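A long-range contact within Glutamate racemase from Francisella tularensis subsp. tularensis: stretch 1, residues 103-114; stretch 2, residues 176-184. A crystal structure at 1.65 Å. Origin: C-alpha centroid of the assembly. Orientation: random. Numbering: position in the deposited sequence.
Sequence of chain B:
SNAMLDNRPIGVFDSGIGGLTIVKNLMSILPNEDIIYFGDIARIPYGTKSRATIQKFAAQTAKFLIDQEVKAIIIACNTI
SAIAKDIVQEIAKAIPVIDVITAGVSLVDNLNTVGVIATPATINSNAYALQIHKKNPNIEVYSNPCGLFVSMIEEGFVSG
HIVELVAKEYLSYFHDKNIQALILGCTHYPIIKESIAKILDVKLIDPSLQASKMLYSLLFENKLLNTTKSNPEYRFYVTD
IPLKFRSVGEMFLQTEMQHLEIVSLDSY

Stretch 1 103-114: AGVSLVDNLNTV
Stretch 2, residues 176-184: DKNIQALIL

Stretch 1 begins in a helix that started earlier in the chain (A103 to V105 are helical), makes a type I turn from V108 to L111, closed by L111 N to V108 O at 3.0 Å, and enters a strand at T113. Stretch 2 runs parallel to that strand, with T113 opposite I179 (CA-CA 5.0 Å) and V114 beside A181 (CA-CA 5.4 Å).

D176 stays clear of stretch 1; K177 (chi1 m) points its CB toward it and sets its O 3.7 Å from T113 CG2, but the end of its side chain leads away, NZ forming a salt bridge to D176 OD1 at 2.9 Å. N178 follows with a left-handed backbone (53/45), and its O lies 3.5 Å from T113 CG2, the methyl of an m rotamer. I179 (-70/146, chi1 p) turns its CB sideways.

Q180 (-90/-22; chi m, t, then -60°) is the polar clamp. Its N donates to T113 O at 2.9 Å and 165°, while its OE1 accepts from N112 N at 2.7 Å and T113 N at 3.0 Å, so one carboxamide oxygen serves two consecutive amides where the turn meets the strand.

Beyond it the chain extends and the chemistry turns apolar. A181 (-160/156) sets CB 3.7 Å from L111 CD1 (m, t), but its buried N finds no partner. L182 points away. I183 (m, t) reaches back, CG1 to V108 CG1 and CD1 to V114 CG1, both 3.9 Å; side-chain-free G104 approaches through O, 4.3 Å from I183 CD1.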

# COMPACT_ATOMS: atom_id res chain seq x y z
N ALA B 103 0.34 12.25 -26.91
CA ALA B 103 0.84 13.59 -27.25
C ALA B 103 2.20 13.54 -27.94
O ALA B 103 2.41 14.18 -28.97
CB ALA B 103 0.90 14.47 -25.98
N GLY B 104 3.15 12.80 -27.36
CA GLY B 104 4.47 12.67 -27.99
C GLY B 104 4.40 12.10 -29.40
O GLY B 104 5.11 12.58 -30.29
N VAL B 105 3.61 11.06 -29.56
CA VAL B 105 3.51 10.38 -30.85
C VAL B 105 3.02 11.38 -31.89
O VAL B 105 3.51 11.42 -33.03
CB VAL B 105 2.59 9.16 -30.76
CG1 VAL B 105 2.26 8.59 -32.19
CG2 VAL B 105 3.25 8.12 -29.87
N SER B 106 2.03 12.19 -31.48
CA SER B 106 1.43 13.17 -32.39
C SER B 106 2.47 14.20 -32.91
O SER B 106 2.26 14.83 -33.94
CB SER B 106 0.23 13.88 -31.73
OG SER B 106 0.64 14.92 -30.85
N LEU B 107 3.56 14.37 -32.20
CA LEU B 107 4.60 15.32 -32.60
C LEU B 107 5.71 14.78 -33.47
O LEU B 107 6.54 15.57 -33.92
CB LEU B 107 5.18 15.97 -31.31
CG LEU B 107 4.19 16.81 -30.48
CD1 LEU B 107 4.81 17.17 -29.13
CD2 LEU B 107 3.81 18.09 -31.18
N VAL B 108 5.73 13.48 -33.77
CA VAL B 108 6.81 12.83 -34.50
C VAL B 108 6.34 11.93 -35.65
O VAL B 108 7.18 11.31 -36.31
CB VAL B 108 7.73 12.01 -33.58
CG1 VAL B 108 8.32 12.88 -32.47
CG2 VAL B 108 7.01 10.78 -32.97
N ASP B 109 5.03 11.81 -35.84
CA ASP B 109 4.54 10.72 -36.70
C ASP B 109 4.65 11.04 -38.20
O ASP B 109 4.29 10.17 -39.02
CB ASP B 109 3.14 10.22 -36.28
CG ASP B 109 2.09 11.29 -36.33
OD1 ASP B 109 2.35 12.42 -36.83
OD2 ASP B 109 0.96 11.01 -35.86
N ASN B 110 5.21 12.21 -38.54
CA ASN B 110 5.66 12.48 -39.92
C ASN B 110 7.17 12.41 -40.16
O ASN B 110 7.63 12.70 -41.27
CB ASN B 110 5.10 13.81 -40.41
CG ASN B 110 3.57 13.76 -40.55
OD1 ASN B 110 3.02 12.84 -41.17
ND2 ASN B 110 2.88 14.73 -39.94
N LEU B 111 7.94 11.96 -39.18
CA LEU B 111 9.36 11.80 -39.34
C LEU B 111 9.68 10.41 -39.85
O LEU B 111 8.83 9.55 -39.81
CB LEU B 111 10.06 12.07 -38.00
CG LEU B 111 9.78 13.48 -37.48
CD1 LEU B 111 10.46 13.66 -36.12
CD2 LEU B 111 10.23 14.59 -38.45
N ASN B 112 10.91 10.21 -40.30
CA ASN B 112 11.39 8.93 -40.76
C ASN B 112 12.17 8.15 -39.69
O ASN B 112 12.13 6.92 -39.65
CB ASN B 112 12.31 9.15 -41.94
CG ASN B 112 11.66 9.99 -43.00
OD1 ASN B 112 12.15 11.09 -43.34
ND2 ASN B 112 10.55 9.52 -43.52
N THR B 113 12.88 8.89 -38.83
CA THR B 113 13.79 8.30 -37.85
C THR B 113 13.68 9.08 -36.53
O THR B 113 13.88 10.29 -36.51
CB THR B 113 15.23 8.35 -38.38
OG1 THR B 113 15.27 7.76 -39.70
CG2 THR B 113 16.12 7.60 -37.47
N VAL B 114 13.27 8.38 -35.45
CA VAL B 114 12.96 9.03 -34.16
C VAL B 114 13.71 8.30 -33.05
O VAL B 114 13.80 7.07 -33.05
CB VAL B 114 11.43 8.94 -33.88
CG1 VAL B 114 11.06 9.59 -32.49
CG2 VAL B 114 10.67 9.66 -34.97
N ASP B 176 25.32 7.36 -33.96
CA ASP B 176 25.36 6.80 -35.33
C ASP B 176 23.97 6.52 -35.93
O ASP B 176 23.89 5.91 -37.00
CB ASP B 176 26.20 5.51 -35.36
CG ASP B 176 25.54 4.35 -34.65
OD1 ASP B 176 24.58 4.57 -33.91
OD2 ASP B 176 25.99 3.20 -34.81
N LYS B 177 22.88 6.96 -35.28
CA LYS B 177 21.53 6.52 -35.70
C LYS B 177 20.82 7.50 -36.62
O LYS B 177 19.75 7.18 -37.14
CB LYS B 177 20.61 6.27 -34.48
CG LYS B 177 21.12 5.26 -33.43
CD LYS B 177 21.46 3.91 -34.05
CE LYS B 177 21.59 2.80 -33.01
NZ LYS B 177 22.91 2.79 -32.31
N ASN B 178 21.38 8.70 -36.82
CA ASN B 178 20.80 9.71 -37.68
C ASN B 178 19.33 10.00 -37.32
O ASN B 178 18.45 10.10 -38.20
CB ASN B 178 20.93 9.29 -39.16
CG ASN B 178 22.36 8.98 -39.56
OD1 ASN B 178 23.25 9.81 -39.39
ND2 ASN B 178 22.58 7.77 -40.09
N ILE B 179 19.04 10.15 -36.03
CA ILE B 179 17.68 10.52 -35.64
C ILE B 179 17.34 11.97 -36.03
O ILE B 179 18.19 12.88 -35.99
CB ILE B 179 17.39 10.24 -34.11
CG1 ILE B 179 18.01 11.29 -33.20
CG2 ILE B 179 17.85 8.83 -33.73
CD1 ILE B 179 17.73 11.01 -31.64
N GLN B 180 16.07 12.20 -36.37
CA GLN B 180 15.55 13.53 -36.70
C GLN B 180 15.02 14.31 -35.51
O GLN B 180 14.89 15.54 -35.55
CB GLN B 180 14.49 13.41 -37.77
CG GLN B 180 15.05 12.92 -39.11
CD GLN B 180 13.97 12.56 -40.09
OE1 GLN B 180 13.15 11.68 -39.84
NE2 GLN B 180 13.96 13.26 -41.23
N ALA B 181 14.67 13.59 -34.44
CA ALA B 181 14.18 14.21 -33.22
C ALA B 181 14.35 13.18 -32.10
O ALA B 181 14.44 11.96 -32.34
CB ALA B 181 12.70 14.58 -33.32
N LEU B 182 14.43 13.70 -30.89
CA LEU B 182 14.57 12.88 -29.68
C LEU B 182 13.38 13.21 -28.78
O LEU B 182 13.23 14.36 -28.32
CB LEU B 182 15.87 13.20 -28.94
CG LEU B 182 16.09 12.34 -27.68
CD1 LEU B 182 16.34 10.83 -27.95
CD2 LEU B 182 17.24 12.87 -26.82
N ILE B 183 12.56 12.20 -28.49
CA ILE B 183 11.45 12.36 -27.55
C ILE B 183 11.98 12.30 -26.13
O ILE B 183 12.60 11.30 -25.70
CB ILE B 183 10.34 11.30 -27.73
CG1 ILE B 183 9.72 11.44 -29.14
CG2 ILE B 183 9.21 11.48 -26.69
CD1 ILE B 183 8.69 10.39 -29.45
N LEU B 184 11.71 13.39 -25.40
CA LEU B 184 11.97 13.45 -23.96
C LEU B 184 10.79 12.74 -23.23
O LEU B 184 9.81 13.39 -22.71
CB LEU B 184 12.12 14.91 -23.52
CG LEU B 184 13.22 15.70 -24.22
CD1 LEU B 184 13.33 17.11 -23.59
CD2 LEU B 184 14.57 14.92 -24.18
O HOH W 1 10.87 13.86 -42.35